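Local coordinates for protein PA1221 (Pseudomonas aeruginosa, PDB 4DG8) that belongs to the ANL superfamily of AMP-binding enzymes, pairs such a region with a phosphopantetheine attachment region, and binds adenosine monophosphate, at residues 28-36 and 222-230; 231-239 and 247-255. All coordinates share one frame; numbering follows the deposited sequence.

Contact 1: 28-36 and 222-230; sequences TVVARFSEM and IWGALLNGG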
# COMPACT_ATOMS: atom_id res chain seq x y z
N THR A 28 -0.16 16.39 -12.86
CA THR A 28 0.05 16.33 -11.42
C THR A 28 -1.28 15.95 -10.75
O THR A 28 -2.35 16.06 -11.36
CB THR A 28 0.54 17.68 -10.85
OG1 THR A 28 -0.53 18.62 -10.87
CG2 THR A 28 1.75 18.22 -11.65
N VAL A 29 -1.23 15.46 -9.51
CA VAL A 29 -2.46 15.15 -8.79
C VAL A 29 -3.32 16.40 -8.61
O VAL A 29 -4.54 16.34 -8.67
CB VAL A 29 -2.18 14.55 -7.40
CG1 VAL A 29 -3.47 14.38 -6.63
CG2 VAL A 29 -1.45 13.21 -7.53
N VAL A 30 -2.68 17.54 -8.40
CA VAL A 30 -3.42 18.75 -8.08
C VAL A 30 -4.07 19.35 -9.33
O VAL A 30 -5.16 19.89 -9.26
CB VAL A 30 -2.56 19.80 -7.37
CG1 VAL A 30 -2.07 19.26 -6.00
CG2 VAL A 30 -1.41 20.20 -8.23
N ALA A 31 -3.41 19.24 -10.48
CA ALA A 31 -4.05 19.67 -11.72
C ALA A 31 -5.31 18.83 -12.03
O ALA A 31 -6.37 19.37 -12.34
CB ALA A 31 -3.05 19.64 -12.89
N ARG A 32 -5.20 17.51 -11.91
CA ARG A 32 -6.34 16.65 -12.20
C ARG A 32 -7.47 16.87 -11.20
O ARG A 32 -8.65 17.03 -11.57
CB ARG A 32 -5.92 15.19 -12.23
CG ARG A 32 -7.07 14.21 -12.40
CD ARG A 32 -7.71 14.31 -13.77
NE ARG A 32 -8.85 13.41 -13.83
CZ ARG A 32 -9.57 13.16 -14.93
NH1 ARG A 32 -9.27 13.76 -16.08
NH2 ARG A 32 -10.60 12.31 -14.86
N PHE A 33 -7.11 16.91 -9.92
CA PHE A 33 -8.10 17.23 -8.91
C PHE A 33 -8.78 18.56 -9.20
O PHE A 33 -9.99 18.68 -9.03
CB PHE A 33 -7.54 17.22 -7.47
CG PHE A 33 -8.60 17.52 -6.45
CD1 PHE A 33 -9.37 16.50 -5.92
CD2 PHE A 33 -8.89 18.83 -6.10
CE1 PHE A 33 -10.40 16.79 -5.01
CE2 PHE A 33 -9.91 19.13 -5.19
CZ PHE A 33 -10.66 18.11 -4.64
N SER A 34 -8.01 19.55 -9.62
CA SER A 34 -8.59 20.86 -9.88
C SER A 34 -9.59 20.78 -11.03
O SER A 34 -10.63 21.45 -11.01
CB SER A 34 -7.50 21.89 -10.19
OG SER A 34 -6.81 22.23 -9.00
N GLU A 35 -9.25 19.98 -12.03
CA GLU A 35 -10.13 19.77 -13.18
C GLU A 35 -11.48 19.20 -12.69
O GLU A 35 -12.56 19.70 -13.03
CB GLU A 35 -9.46 18.83 -14.18
CG GLU A 35 -10.28 18.54 -15.43
CD GLU A 35 -9.65 17.48 -16.33
OE1 GLU A 35 -8.52 17.03 -16.05
OE2 GLU A 35 -10.31 17.08 -17.32
N MET A 36 -11.39 18.16 -11.87
CA MET A 36 -12.58 17.51 -11.31
C MET A 36 -13.40 18.47 -10.47
O MET A 36 -14.63 18.47 -10.55
CB MET A 36 -12.19 16.27 -10.48
CG MET A 36 -11.57 15.12 -11.28
SD MET A 36 -12.69 14.40 -12.51
CE MET A 36 -12.25 15.35 -13.98
N ILE A 222 -8.22 6.33 -2.38
CA ILE A 222 -8.45 7.76 -2.27
C ILE A 222 -8.44 8.43 -3.63
O ILE A 222 -9.44 9.00 -4.07
CB ILE A 222 -7.43 8.40 -1.32
CG1 ILE A 222 -7.64 7.81 0.08
CG2 ILE A 222 -7.57 9.93 -1.33
CD1 ILE A 222 -6.45 8.02 1.05
N TRP A 223 -7.29 8.35 -4.32
CA TRP A 223 -7.16 9.09 -5.56
C TRP A 223 -7.96 8.47 -6.72
O TRP A 223 -8.34 9.16 -7.64
CB TRP A 223 -5.68 9.30 -5.91
CG TRP A 223 -5.01 10.02 -4.78
CD1 TRP A 223 -4.09 9.50 -3.90
CD2 TRP A 223 -5.25 11.37 -4.37
NE1 TRP A 223 -3.74 10.46 -2.98
CE2 TRP A 223 -4.44 11.61 -3.23
CE3 TRP A 223 -6.08 12.39 -4.84
CZ2 TRP A 223 -4.41 12.86 -2.58
CZ3 TRP A 223 -6.06 13.63 -4.19
CH2 TRP A 223 -5.22 13.85 -3.08
N GLY A 224 -8.22 7.17 -6.66
CA GLY A 224 -9.09 6.57 -7.65
C GLY A 224 -10.47 7.24 -7.68
O GLY A 224 -11.05 7.44 -8.75
N ALA A 225 -11.01 7.54 -6.51
CA ALA A 225 -12.22 8.36 -6.41
C ALA A 225 -12.00 9.80 -6.81
O ALA A 225 -12.63 10.30 -7.76
CB ALA A 225 -12.77 8.33 -4.98
N LEU A 226 -11.10 10.48 -6.10
CA LEU A 226 -11.06 11.94 -6.22
C LEU A 226 -10.56 12.42 -7.58
O LEU A 226 -10.89 13.51 -8.03
CB LEU A 226 -10.20 12.57 -5.10
CG LEU A 226 -10.72 12.42 -3.67
CD1 LEU A 226 -9.70 12.98 -2.70
CD2 LEU A 226 -12.05 13.16 -3.51
N LEU A 227 -9.75 11.61 -8.25
CA LEU A 227 -9.25 12.01 -9.55
C LEU A 227 -10.24 11.66 -10.67
O LEU A 227 -10.06 12.02 -11.83
CB LEU A 227 -7.85 11.42 -9.81
CG LEU A 227 -6.81 11.87 -8.78
CD1 LEU A 227 -5.44 11.35 -9.15
CD2 LEU A 227 -6.79 13.42 -8.62
N ASN A 228 -11.28 10.90 -10.31
CA ASN A 228 -12.40 10.64 -11.21
C ASN A 228 -13.75 11.33 -10.96
O ASN A 228 -14.74 10.99 -11.61
CB ASN A 228 -12.53 9.15 -11.50
CG ASN A 228 -11.31 8.63 -12.22
OD1 ASN A 228 -11.12 8.91 -13.41
ND2 ASN A 228 -10.44 7.94 -11.49
N GLY A 229 -13.82 12.23 -9.98
CA GLY A 229 -15.09 12.86 -9.65
C GLY A 229 -15.97 11.94 -8.81
O GLY A 229 -17.18 12.16 -8.68
N GLY A 230 -15.36 10.90 -8.24
CA GLY A 230 -16.06 9.94 -7.39
C GLY A 230 -16.05 10.35 -5.93
O GLY A 230 -15.73 11.50 -5.60
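V29 and I222 take opposite faces of the W223 indole. V29 CG1 sits 3.9 Å from the centroid of the W223 six-membered ring, a CH-pi contact 20° off the normal, while I222 CG2 covers the other face from within the same helix; the indole NE1 is bonded to Y104 OH. V29 can reach the ring because CG1 stands anti to its backbone N (chi1 174°). The second flat group, the R32 guanidinium, has M36 CE over one face and the L227 carbonyl at its edge. R32 NE donates to L227 O at 2.7 Å, nearly straight and in the planes of both groups, and NH2 adds a weak bond to the same oxygen. The gripped carbonyl belongs to the 227-229 backbone, where M36 SD also packs 3.5 Å from G229 N. Between the polar and aromatic ends, L227 CD2 is wedged against helix 29-36, 4.0 Å from F33 CB and equally far from V29 CG1. F33 CD1 lies 4.1 Å from L226 CB, and its ring meets Y55. Helix 29-36 thus packs against helix 222-226 and the following backbone, short axes at 40°, closed by R32 on the L227 carbonyl, in the AMP-binding fold of the ANL clan.

Contact 2: 231-239 and 247-255; sequences CCVLNDLGP and QLIGERGAD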
# COMPACT_ATOMS: atom_id res chain seq x y z
N CYS A 231 -16.40 9.43 -5.05
CA CYS A 231 -16.52 9.74 -3.63
C CYS A 231 -15.67 8.83 -2.76
O CYS A 231 -15.68 7.61 -2.91
CB CYS A 231 -17.98 9.67 -3.16
SG CYS A 231 -18.23 10.19 -1.44
N CYS A 232 -14.95 9.43 -1.82
CA CYS A 232 -14.25 8.64 -0.84
C CYS A 232 -15.26 8.31 0.24
O CYS A 232 -15.69 9.19 1.00
CB CYS A 232 -13.11 9.47 -0.23
SG CYS A 232 -11.76 9.73 -1.37
N VAL A 233 -15.60 7.03 0.35
CA VAL A 233 -16.52 6.58 1.37
C VAL A 233 -15.66 6.02 2.48
O VAL A 233 -15.18 4.88 2.40
CB VAL A 233 -17.40 5.45 0.82
CG1 VAL A 233 -18.43 5.02 1.84
CG2 VAL A 233 -18.10 5.91 -0.48
N LEU A 234 -15.52 6.79 3.55
CA LEU A 234 -14.51 6.51 4.56
C LEU A 234 -15.05 5.47 5.50
O LEU A 234 -16.19 5.58 5.95
CB LEU A 234 -14.18 7.77 5.37
CG LEU A 234 -13.78 9.04 4.63
CD1 LEU A 234 -13.42 10.14 5.65
CD2 LEU A 234 -12.63 8.79 3.67
N ASN A 235 -14.24 4.48 5.86
CA ASN A 235 -14.69 3.59 6.90
C ASN A 235 -14.27 4.19 8.22
O ASN A 235 -13.15 3.99 8.69
CB ASN A 235 -14.04 2.21 6.76
CG ASN A 235 -14.32 1.32 7.98
OD1 ASN A 235 -15.27 1.54 8.72
ND2 ASN A 235 -13.47 0.31 8.20
N ASP A 236 -15.22 4.90 8.83
CA ASP A 236 -15.16 5.37 10.21
C ASP A 236 -16.04 4.54 11.14
O ASP A 236 -16.40 4.99 12.23
CB ASP A 236 -15.46 6.88 10.32
CG ASP A 236 -16.70 7.27 9.55
OD1 ASP A 236 -17.49 6.36 9.19
OD2 ASP A 236 -16.88 8.49 9.34
N LEU A 237 -16.52 3.41 10.64
CA LEU A 237 -17.41 2.54 11.42
C LEU A 237 -16.69 1.59 12.38
O LEU A 237 -17.12 1.41 13.52
CB LEU A 237 -18.34 1.77 10.49
CG LEU A 237 -19.33 2.67 9.76
CD1 LEU A 237 -20.28 1.85 8.90
CD2 LEU A 237 -20.12 3.49 10.77
N GLY A 238 -15.61 0.98 11.92
CA GLY A 238 -14.90 -0.00 12.72
C GLY A 238 -14.11 -0.94 11.83
O GLY A 238 -14.19 -0.83 10.60
N PRO A 239 -13.34 -1.86 12.44
CA PRO A 239 -12.54 -2.82 11.66
C PRO A 239 -13.41 -3.48 10.59
O PRO A 239 -14.51 -3.97 10.89
CB PRO A 239 -12.11 -3.85 12.69
CG PRO A 239 -12.09 -3.08 14.02
CD PRO A 239 -13.23 -2.08 13.90
N GLN A 247 -22.75 -2.26 5.82
CA GLN A 247 -23.24 -0.93 6.18
C GLN A 247 -22.69 0.12 5.23
O GLN A 247 -23.41 1.01 4.78
CB GLN A 247 -22.76 -0.55 7.57
CG GLN A 247 -23.85 -0.51 8.59
CD GLN A 247 -23.33 -0.02 9.93
OE1 GLN A 247 -22.46 -0.65 10.53
NE2 GLN A 247 -23.83 1.12 10.37
N LEU A 248 -21.41 -0.00 4.94
CA LEU A 248 -20.73 0.97 4.11
C LEU A 248 -21.27 0.96 2.68
O LEU A 248 -21.36 2.01 2.04
CB LEU A 248 -19.21 0.74 4.14
CG LEU A 248 -18.57 1.12 5.48
CD1 LEU A 248 -17.12 0.64 5.61
CD2 LEU A 248 -18.70 2.63 5.73
N ILE A 249 -21.64 -0.22 2.18
CA ILE A 249 -22.29 -0.31 0.87
C ILE A 249 -23.74 0.18 0.95
O ILE A 249 -24.16 1.05 0.19
CB ILE A 249 -22.26 -1.75 0.33
CG1 ILE A 249 -20.81 -2.18 0.06
CG2 ILE A 249 -23.16 -1.88 -0.90
CD1 ILE A 249 -20.64 -3.68 -0.19
N GLY A 250 -24.50 -0.37 1.89
CA GLY A 250 -25.93 -0.10 1.97
C GLY A 250 -26.29 1.29 2.46
O GLY A 250 -27.19 1.93 1.92
N GLU A 251 -25.61 1.76 3.50
CA GLU A 251 -25.90 3.09 4.04
C GLU A 251 -25.18 4.21 3.31
O GLU A 251 -25.70 5.31 3.19
CB GLU A 251 -25.58 3.16 5.54
CG GLU A 251 -26.44 2.21 6.35
CD GLU A 251 -26.04 2.15 7.80
OE1 GLU A 251 -25.35 3.09 8.27
OE2 GLU A 251 -26.41 1.16 8.47
N ARG A 252 -23.95 3.95 2.90
CA ARG A 252 -23.17 4.98 2.22
C ARG A 252 -22.95 4.90 0.71
O ARG A 252 -22.37 5.81 0.13
CB ARG A 252 -21.88 5.23 2.98
CG ARG A 252 -22.22 5.55 4.41
CD ARG A 252 -21.01 5.76 5.20
NE ARG A 252 -21.31 5.89 6.61
CZ ARG A 252 -20.38 6.11 7.52
NH1 ARG A 252 -19.12 6.22 7.14
NH2 ARG A 252 -20.69 6.21 8.80
N GLY A 253 -23.44 3.84 0.08
CA GLY A 253 -23.31 3.71 -1.36
C GLY A 253 -21.93 3.41 -1.94
O GLY A 253 -21.70 3.68 -3.13
N ALA A 254 -21.01 2.83 -1.17
CA ALA A 254 -19.76 2.38 -1.77
C ALA A 254 -20.06 1.34 -2.85
O ALA A 254 -20.82 0.39 -2.60
CB ALA A 254 -18.82 1.82 -0.73
N ASP A 255 -19.58 1.59 -4.06
CA ASP A 255 -19.63 0.63 -5.17
C ASP A 255 -18.28 0.03 -5.65
O ASP A 255 -18.27 -0.79 -6.55
CB ASP A 255 -20.40 1.23 -6.35
CG ASP A 255 -19.78 2.53 -6.88
OD1 ASP A 255 -18.54 2.69 -6.75
OD2 ASP A 255 -20.52 3.37 -7.42
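V233, L237 and R252 join the two arms of a beta-alpha unit, in which strand 231-234 leads through a turn to helix 242-250, which runs back along it. The apolar contacts form two patches. Near the strand, V233 CG1 rests 3.6 Å from R252 CB and also touches the methyl of A254, just after G253 has left the helical conformation with positive phi. Farther out, L237 and L248 slide past each other in opposite directions, L237 CD1 lying 3.6 Å from L248 CD2. L248 divides its branches: CD1 touches N235 CB, the two side chains crossing at about a right angle, and CD2 goes to L237. Q247 lays CB and its amide end against the same L237 methyl.

Among the polar contacts within the turn, N235 OD1 accepts from two backbone donors on one face of the amide: L237 N, making an Asx turn, and G238 N, an Asx motif. N235 ND2 donates to G238 O at 2.8 Å, so both ends of the amide hold the turn, and N210 OD1 is a further partner of ND2.

A salt bridge between R252 and D236 supplies the remaining link. The R252 chain runs extended from CG to NE and brings its guanidinium against L237, whose CG lies over one face. D236 occupies the edge, with carboxylate and guanidinium planes 87° apart; its OD2 is bonded to R49 N. R252 NH2 makes a weak bond to D236 OD1, whereas NH1 meets that oxygen at 2.6 Å and 163°, on its syn side but tilted out of the carboxylate plane.

Overall arrangement
Contacts 1 and 2 lie in series along the chain, the first closing at G230 and the second opening at C231, with centres about 20 Å apart. They nevertheless touch, because strand 231-234 turns back along helix 217-226: C232 SG lies 3.6 Å from I222 O and 3.7 Å from L226 CG, while A225 CB lies 3.6 Å from C231 O. One face of that helix region thus meets helix 29-39 and another meets strand 231-234, which is flanked by strands 44-48 and 206-209. Both contacts sit about 19 Å from the chain centre, and neither includes any of the 16 residues, lying between 284 and 428, that line the adenosine monophosphate pocket.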